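Local coordinates for protein NEDD8-conjugating enzyme UBC12 (Saccharomyces cerevisiae, PDB 3O2U) that accepts the ubiquitin-like protein Rub1 (NEDD8) from its E1 enzyme as a thioester and catalyses its covalent attachment to other proteins, chiefly the cullin Cdc53, at residues L102-F106 / K183-I187; D37-L43 / D130-I135. All coordinates share one frame; numbering follows the deposited sequence.

Interaction 1 (L102-F106 / K183-I187)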
ATOM      1  N   LEU A 102      -6.560  -4.367  -3.408  1.00 18.23           N
ATOM      2  CA  LEU A 102      -7.491  -4.243  -4.513  1.00 18.64           C
ATOM      3  C   LEU A 102      -8.172  -5.561  -4.841  1.00 24.51           C
ATOM      4  O   LEU A 102      -8.905  -5.647  -5.817  1.00 24.74           O
ATOM      5  CB  LEU A 102      -6.766  -3.730  -5.761  1.00 17.08           C
ATOM      6  CG  LEU A 102      -5.989  -2.432  -5.572  1.00 19.89           C
ATOM      7  CD1 LEU A 102      -5.405  -1.993  -6.903  1.00 20.61           C
ATOM      8  CD2 LEU A 102      -6.903  -1.354  -4.987  1.00 20.99           C
ATOM      9  N   LYS A 103      -7.906  -6.589  -4.035  1.00 21.85           N
ATOM     10  CA  LYS A 103      -8.523  -7.894  -4.228  1.00 19.33           C
ATOM     11  C   LYS A 103      -9.193  -8.365  -2.940  1.00 22.13           C
ATOM     12  O   LYS A 103      -8.678  -8.132  -1.849  1.00 22.31           O
ATOM     13  CB  LYS A 103      -7.466  -8.925  -4.656  1.00 22.62           C
ATOM     14  CG  LYS A 103      -6.893  -8.701  -6.060  1.00 17.83           C
ATOM     15  CD  LYS A 103      -7.975  -8.833  -7.126  1.00 18.54           C
ATOM     16  CE  LYS A 103      -7.386  -8.917  -8.555  1.00 25.56           C
ATOM     17  NZ  LYS A 103      -6.533  -7.747  -8.911  1.00 28.98           N
ATOM     18  N   LYS A 104     -10.338  -9.028  -3.070  1.00 19.40           N
ATOM     19  CA  LYS A 104     -10.938  -9.712  -1.937  1.00 24.28           C
ATOM     20  C   LYS A 104     -10.125 -10.970  -1.677  1.00 25.97           C
ATOM     21  O   LYS A 104     -10.161 -11.934  -2.468  1.00 22.94           O
ATOM     22  CB  LYS A 104     -12.389 -10.089  -2.241  1.00 23.72           C
ATOM     23  CG  LYS A 104     -13.252  -8.914  -2.687  1.00 26.09           C
ATOM     24  CD  LYS A 104     -14.732  -9.281  -2.617  1.00 31.22           C
ATOM     25  CE  LYS A 104     -15.597  -8.267  -3.363  1.00 41.01           C
ATOM     26  NZ  LYS A 104     -16.842  -8.907  -3.917  1.00 42.01           N
ATOM     27  N   ILE A 105      -9.367 -10.966  -0.590  1.00 22.98           N
ATOM     28  CA  ILE A 105      -8.548 -12.135  -0.281  1.00 23.72           C
ATOM     29  C   ILE A 105      -8.750 -12.626   1.156  1.00 25.66           C
ATOM     30  O   ILE A 105      -9.114 -11.859   2.049  1.00 22.38           O
ATOM     31  CB  ILE A 105      -7.044 -11.912  -0.591  1.00 28.38           C
ATOM     32  CG1 ILE A 105      -6.422 -10.939   0.393  1.00 26.87           C
ATOM     33  CG2 ILE A 105      -6.830 -11.406  -2.037  1.00 26.23           C
ATOM     34  CD1 ILE A 105      -4.950 -11.206   0.590  1.00 28.58           C
ATOM     35  N   PHE A 106      -8.508 -13.914   1.360  1.00 23.37           N
ATOM     36  CA  PHE A 106      -8.691 -14.535   2.666  1.00 25.52           C
ATOM     37  C   PHE A 106      -7.387 -14.424   3.451  1.00 24.09           C
ATOM     38  O   PHE A 106      -6.495 -15.243   3.292  1.00 21.44           O
ATOM     39  CB  PHE A 106      -9.053 -16.002   2.480  1.00 24.57           C
ATOM     40  CG  PHE A 106      -9.603 -16.653   3.707  1.00 22.91           C
ATOM     41  CD1 PHE A 106     -10.814 -16.235   4.245  1.00 24.20           C
ATOM     42  CD2 PHE A 106      -8.927 -17.706   4.307  1.00 25.30           C
ATOM     43  CE1 PHE A 106     -11.333 -16.844   5.366  1.00 26.17           C
ATOM     44  CE2 PHE A 106      -9.443 -18.318   5.437  1.00 23.04           C
ATOM     45  CZ  PHE A 106     -10.641 -17.888   5.965  1.00 24.55           C
ATOM     46  N   LYS A 183     -17.595 -14.451  -1.020  1.00 30.91           N
ATOM     47  CA  LYS A 183     -16.880 -14.901  -2.197  1.00 31.68           C
ATOM     48  C   LYS A 183     -15.580 -14.112  -2.367  1.00 33.91           C
ATOM     49  O   LYS A 183     -15.562 -12.887  -2.264  1.00 27.92           O
ATOM     50  CB  LYS A 183     -17.746 -14.752  -3.451  1.00 29.35           C
ATOM     51  CG  LYS A 183     -17.147 -15.451  -4.675  1.00 34.27           C
ATOM     52  CD  LYS A 183     -17.367 -14.671  -5.959  1.00 34.70           C
ATOM     53  CE  LYS A 183     -16.088 -14.666  -6.819  1.00 37.59           C
ATOM     54  NZ  LYS A 183     -15.797 -15.979  -7.453  1.00 37.40           N
ATOM     55  N   TYR A 184     -14.495 -14.825  -2.630  1.00 27.02           N
ATOM     56  CA  TYR A 184     -13.206 -14.190  -2.788  1.00 25.93           C
ATOM     57  C   TYR A 184     -12.821 -14.188  -4.260  1.00 24.54           C
ATOM     58  O   TYR A 184     -13.340 -14.992  -5.045  1.00 23.60           O
ATOM     59  CB  TYR A 184     -12.170 -14.907  -1.911  1.00 20.40           C
ATOM     60  CG  TYR A 184     -12.463 -14.680  -0.443  1.00 22.53           C
ATOM     61  CD1 TYR A 184     -11.861 -13.634   0.246  1.00 23.38           C
ATOM     62  CD2 TYR A 184     -13.388 -15.467   0.233  1.00 24.88           C
ATOM     63  CE1 TYR A 184     -12.150 -13.390   1.585  1.00 26.09           C
ATOM     64  CE2 TYR A 184     -13.683 -15.237   1.576  1.00 26.68           C
ATOM     65  CZ  TYR A 184     -13.054 -14.197   2.246  1.00 26.74           C
ATOM     66  OH  TYR A 184     -13.332 -13.935   3.571  1.00 25.58           O
ATOM     67  N   ASP A 185     -11.901 -13.299  -4.635  1.00 21.61           N
ATOM     68  CA  ASP A 185     -11.490 -13.190  -6.034  1.00 19.20           C
ATOM     69  C   ASP A 185     -10.552 -14.309  -6.479  1.00 22.50           C
ATOM     70  O   ASP A 185      -9.752 -14.808  -5.701  1.00 21.82           O
ATOM     71  CB  ASP A 185     -10.800 -11.854  -6.277  1.00 22.05           C
ATOM     72  CG  ASP A 185     -11.759 -10.685  -6.199  1.00 24.62           C
ATOM     73  OD1 ASP A 185     -12.963 -10.874  -6.486  1.00 21.20           O
ATOM     74  OD2 ASP A 185     -11.302  -9.580  -5.863  1.00 24.06           O
ATOM     75  N   ASN A 186     -10.657 -14.675  -7.749  1.00 21.35           N
ATOM     76  CA  ASN A 186      -9.711 -15.578  -8.384  1.00 21.46           C
ATOM     77  C   ASN A 186      -8.432 -14.822  -8.692  1.00 24.85           C
ATOM     78  O   ASN A 186      -8.418 -13.953  -9.566  1.00 24.75           O
ATOM     79  CB  ASN A 186     -10.323 -16.133  -9.668  1.00 22.63           C
ATOM     80  CG  ASN A 186      -9.441 -17.181 -10.331  1.00 27.66           C
ATOM     81  OD1 ASN A 186      -8.222 -17.030 -10.405  1.00 28.63           O
ATOM     82  ND2 ASN A 186     -10.061 -18.239 -10.833  1.00 28.60           N
ATOM     83  N   ILE A 187      -7.355 -15.131  -7.970  1.00 19.37           N
ATOM     84  CA  ILE A 187      -6.099 -14.424  -8.176  1.00 18.98           C
ATOM     85  C   ILE A 187      -4.942 -15.323  -8.656  1.00 27.16           C
ATOM     86  O   ILE A 187      -3.796 -14.879  -8.692  1.00 22.30           O
ATOM     87  CB  ILE A 187      -5.641 -13.655  -6.900  1.00 22.18           C
ATOM     88  CG1 ILE A 187      -5.340 -14.627  -5.751  1.00 24.88           C
ATOM     89  CG2 ILE A 187      -6.678 -12.633  -6.461  1.00 21.83           C
ATOM     90  CD1 ILE A 187      -4.777 -13.938  -4.506  1.00 21.87           C
TER
HETATM   91  O   HOH W   1      -8.698 -14.331  -3.043  1.00 18.44           O
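Tyr-184 reaches along the backbone of Lys-104 to Phe-106. Its CB lies near Lys-104 O, and its ring turns that way because CG stands beside the backbone N, anti to the carbonyl carbon (chi1 -68°). Tyr-184 CD1 rests 3.4 Å from Ile-105 C, with CE1 close to Ile-105 O. At the tip, Tyr-184 CZ is 3.6 Å from Phe-106 CD1, and OH lies at the edge of the Phe-106 ring. The rings form an offset edge-to-face stack, planes at 83°, the Phe-106 edge toward the Tyr-184 face; OH also has a weak hydrogen bond to Asn-152. Replacing Tyr-184 by an alanine would probably leave the Phe-106 edge without its aromatic partner and open a gap beside the Ile-105 backbone. Asp-185 N donates to Lys-104 O (3.1 Å), on a lone pair in the carbonyl plane, as many residues could; the aspartate is suited by its short carboxylate, whose OD2 accepts from Lys-104 N (3.0 Å), met from above the carboxylate plane. Ile-187 adds apolar packing, CG2 against Lys-103 CG and CD1 against Ile-105 CG2. The contact fastens the C-terminal tail onto the loop following strand 98-101, the last of the E2 fold's four-stranded antiparallel sheet.

Interaction 2 (D37-L43 / D130-I135)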
ATOM      1  N   ASP A  37      12.851   7.563  -3.000  1.00 19.38           N
ATOM      2  CA  ASP A  37      12.468   6.203  -2.602  1.00 18.33           C
ATOM      3  C   ASP A  37      12.273   5.285  -3.816  1.00 21.75           C
ATOM      4  O   ASP A  37      12.672   4.128  -3.790  1.00 19.06           O
ATOM      5  CB  ASP A  37      11.169   6.208  -1.787  1.00 15.63           C
ATOM      6  CG  ASP A  37      11.363   6.689  -0.364  1.00 18.30           C
ATOM      7  OD1 ASP A  37      12.394   7.338  -0.074  1.00 18.61           O
ATOM      8  OD2 ASP A  37      10.463   6.397   0.464  1.00 18.83           O
ATOM      9  N   LEU A  38      11.625   5.796  -4.860  1.00 20.92           N
ATOM     10  CA  LEU A  38      11.411   5.025  -6.090  1.00 20.91           C
ATOM     11  C   LEU A  38      12.721   4.740  -6.807  1.00 25.27           C
ATOM     12  O   LEU A  38      12.931   3.646  -7.332  1.00 21.80           O
ATOM     13  CB  LEU A  38      10.478   5.771  -7.041  1.00 20.76           C
ATOM     14  CG  LEU A  38       8.992   5.757  -6.677  1.00 19.25           C
ATOM     15  CD1 LEU A  38       8.270   6.855  -7.443  1.00 19.97           C
ATOM     16  CD2 LEU A  38       8.398   4.384  -6.982  1.00 22.53           C
ATOM     17  N   ASP A  39      13.594   5.738  -6.841  1.00 21.51           N
ATOM     18  CA  ASP A  39      14.894   5.581  -7.487  1.00 28.18           C
ATOM     19  C   ASP A  39      15.807   4.610  -6.736  1.00 25.89           C
ATOM     20  O   ASP A  39      16.745   4.082  -7.323  1.00 30.19           O
ATOM     21  CB  ASP A  39      15.591   6.940  -7.650  1.00 23.47           C
ATOM     22  CG  ASP A  39      14.933   7.803  -8.713  1.00 26.31           C
ATOM     23  OD1 ASP A  39      14.112   7.263  -9.487  1.00 31.98           O
ATOM     24  OD2 ASP A  39      15.228   9.018  -8.772  1.00 25.99           O
ATOM     25  N   SER A  40      15.527   4.383  -5.451  1.00 21.28           N
ATOM     26  CA  SER A  40      16.351   3.520  -4.601  1.00 22.24           C
ATOM     27  C   SER A  40      15.791   2.098  -4.410  1.00 22.31           C
ATOM     28  O   SER A  40      16.326   1.315  -3.624  1.00 22.49           O
ATOM     29  CB  SER A  40      16.513   4.160  -3.214  1.00 26.00           C
ATOM     30  OG  SER A  40      16.974   5.499  -3.307  1.00 32.68           O
ATOM     31  N   LEU A  41      14.702   1.769  -5.087  1.00 19.84           N
ATOM     32  CA  LEU A  41      14.039   0.479  -4.856  1.00 20.60           C
ATOM     33  C   LEU A  41      14.917  -0.712  -5.233  1.00 22.90           C
ATOM     34  O   LEU A  41      15.672  -0.668  -6.196  1.00 22.10           O
ATOM     35  CB  LEU A  41      12.719   0.389  -5.624  1.00 25.36           C
ATOM     36  CG  LEU A  41      11.516   1.085  -4.998  1.00 26.61           C
ATOM     37  CD1 LEU A  41      10.288   1.024  -5.935  1.00 24.28           C
ATOM     38  CD2 LEU A  41      11.202   0.506  -3.623  1.00 23.70           C
ATOM     39  N   ASP A  42      14.797  -1.788  -4.470  1.00 25.24           N
ATOM     40  CA  ASP A  42      15.521  -3.012  -4.751  1.00 28.39           C
ATOM     41  C   ASP A  42      14.550  -4.174  -4.591  1.00 26.49           C
ATOM     42  O   ASP A  42      14.585  -4.887  -3.594  1.00 31.57           O
ATOM     43  CB  ASP A  42      16.688  -3.150  -3.777  1.00 35.24           C
ATOM     44  CG  ASP A  42      17.637  -4.259  -4.159  1.00 41.00           C
ATOM     45  OD1 ASP A  42      18.333  -4.117  -5.186  1.00 42.60           O
ATOM     46  OD2 ASP A  42      17.700  -5.265  -3.420  1.00 52.69           O
ATOM     47  N   LEU A  43      13.668  -4.354  -5.570  1.00 27.34           N
ATOM     48  CA  LEU A  43      12.549  -5.289  -5.422  1.00 27.08           C
ATOM     49  C   LEU A  43      12.947  -6.729  -5.722  1.00 28.28           C
ATOM     50  O   LEU A  43      13.711  -6.977  -6.654  1.00 28.75           O
ATOM     51  CB  LEU A  43      11.407  -4.892  -6.361  1.00 26.70           C
ATOM     52  CG  LEU A  43      10.725  -3.523  -6.221  1.00 27.55           C
ATOM     53  CD1 LEU A  43       9.861  -3.226  -7.444  1.00 27.03           C
ATOM     54  CD2 LEU A  43       9.891  -3.467  -4.962  1.00 26.73           C
ATOM     55  N   ASP A 130      10.949   3.756   4.454  1.00 18.81           N
ATOM     56  CA  ASP A 130      10.802   4.141   3.054  1.00 19.81           C
ATOM     57  C   ASP A 130       9.886   3.196   2.294  1.00 18.35           C
ATOM     58  O   ASP A 130       9.349   2.239   2.860  1.00 16.15           O
ATOM     59  CB  ASP A 130      12.177   4.217   2.372  1.00 18.70           C
ATOM     60  CG  ASP A 130      12.918   2.883   2.389  1.00 26.41           C
ATOM     61  OD1 ASP A 130      12.381   1.884   2.921  1.00 26.94           O
ATOM     62  OD2 ASP A 130      14.053   2.830   1.880  1.00 28.70           O
ATOM     63  N   LEU A 131       9.710   3.478   1.005  1.00 18.93           N
ATOM     64  CA  LEU A 131       8.816   2.695   0.183  1.00 16.53           C
ATOM     65  C   LEU A 131       9.284   1.238   0.176  1.00 18.58           C
ATOM     66  O   LEU A 131       8.469   0.318   0.213  1.00 18.82           O
ATOM     67  CB  LEU A 131       8.760   3.275  -1.235  1.00 16.02           C
ATOM     68  CG  LEU A 131       7.926   2.508  -2.255  1.00 18.43           C
ATOM     69  CD1 LEU A 131       6.475   2.361  -1.788  1.00 15.84           C
ATOM     70  CD2 LEU A 131       7.994   3.191  -3.640  1.00 22.17           C
ATOM     71  N   GLN A 132      10.599   1.029   0.132  1.00 17.45           N
ATOM     72  CA  GLN A 132      11.140  -0.340   0.137  1.00 22.05           C
ATOM     73  C   GLN A 132      10.625  -1.102   1.364  1.00 19.03           C
ATOM     74  O   GLN A 132      10.235  -2.261   1.261  1.00 16.87           O
ATOM     75  CB  GLN A 132      12.670  -0.328   0.143  1.00 22.73           C
ATOM     76  CG  GLN A 132      13.302  -1.702   0.274  1.00 24.77           C
ATOM     77  CD  GLN A 132      13.523  -2.358  -1.055  1.00 30.73           C
ATOM     78  OE1 GLN A 132      13.622  -1.685  -2.078  1.00 31.11           O
ATOM     79  NE2 GLN A 132      13.614  -3.681  -1.057  1.00 38.00           N
ATOM     80  N   SER A 133      10.622  -0.436   2.516  1.00 17.40           N
ATOM     81  CA  SER A 133      10.148  -1.030   3.771  1.00 17.19           C
ATOM     82  C   SER A 133       8.689  -1.382   3.700  1.00 17.52           C
ATOM     83  O   SER A 133       8.288  -2.445   4.137  1.00 19.47           O
ATOM     84  CB  SER A 133      10.341  -0.055   4.924  1.00 22.61           C
ATOM     85  OG  SER A 133      11.700   0.325   5.008  1.00 30.25           O
ATOM     86  N   ILE A 134       7.880  -0.465   3.176  1.00 17.60           N
ATOM     87  CA  ILE A 134       6.469  -0.741   3.071  1.00 14.69           C
ATOM     88  C   ILE A 134       6.260  -1.959   2.186  1.00 13.96           C
ATOM     89  O   ILE A 134       5.537  -2.890   2.552  1.00 16.43           O
ATOM     90  CB  ILE A 134       5.703   0.470   2.503  1.00 16.01           C
ATOM     91  CG1 ILE A 134       5.764   1.630   3.517  1.00 16.52           C
ATOM     92  CG2 ILE A 134       4.276   0.066   2.200  1.00 16.29           C
ATOM     93  CD1 ILE A 134       5.467   3.015   2.938  1.00 20.86           C
ATOM     94  N   ILE A 135       6.905  -1.953   1.027  1.00 13.01           N
ATOM     95  CA  ILE A 135       6.739  -3.045   0.082  1.00 13.35           C
ATOM     96  C   ILE A 135       7.207  -4.382   0.673  1.00 18.97           C
ATOM     97  O   ILE A 135       6.529  -5.409   0.548  1.00 16.04           O
ATOM     98  CB  ILE A 135       7.435  -2.742  -1.243  1.00 16.80           C
ATOM     99  CG1 ILE A 135       6.658  -1.625  -1.982  1.00 14.48           C
ATOM    100  CG2 ILE A 135       7.508  -4.016  -2.088  1.00 17.23           C
ATOM    101  CD1 ILE A 135       7.305  -1.201  -3.290  1.00 21.34           C
TER
HETATM  102  O   HOH W   2      12.508   2.936  -1.173  1.00 17.85           O
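At the N-terminus of helix 131-143, capped by Asp-130, Asp-37 from the end of helix 29-39 accepts at OD2 from Leu-131 N (3.1 Å), met from above the carboxylate plane. Tyr-92 OH also bonds OD2, and Arg-33 forms a salt bridge with OD1, probably offsetting the negative charge beside Asp-130. In the cap, Asp-130 OD1 accepts from Ser-133 N (2.9 Å) and Ser-133 OG, which approach from opposite faces of the carboxylate plane; CG sits between backbone N and carbonyl carbon (chi1 61°), turning the short acid back over the helix start. Gln-132, next after Leu-131, is long enough to reach the loop and carries both a donor and an acceptor. Its chain bends at chi2 (89°), letting OE1 accept from Asp-42 N (2.7 Å), while NE2 donates to Asp-42 O (3.0 Å) from above that carbonyl plane; together the two bonds fix the amide's rotation. A water bridges Asp-37 O and Gln-132 N. Branched apolar residues fill the inner side: Leu-131 CD2 meets Leu-38 CD2 (3.6 Å) and Leu-41 CD1, while Leu-43 CD2 lies 3.8 Å from Ile-135 CG2. Strands 47-51 and 65-70 continue this packing, the helix-on-sheet layering of the ubiquitin-conjugating fold.

From the N terminus, the chain first meets segment 37-43, at the end of helix 29-39, then runs through the four-stranded antiparallel sheet. Segment 102-106 follows strand 98-101, so the first half of interaction 1 is laid down before interaction 2 closes its loop at 130-135. Only after helices 131-143, 153-160 and 163-174 does segment 183-187 close interaction 1. The two loops therefore cross rather than nest. Their centres are 26 Å apart on opposite sides of the chain's centre. Interaction 2 joins the end of helix 29-39 and the loop after it to the start of helix 131-143, whereas interaction 1 brings the chain beyond strand 182-183 back to the far edge of the sheet.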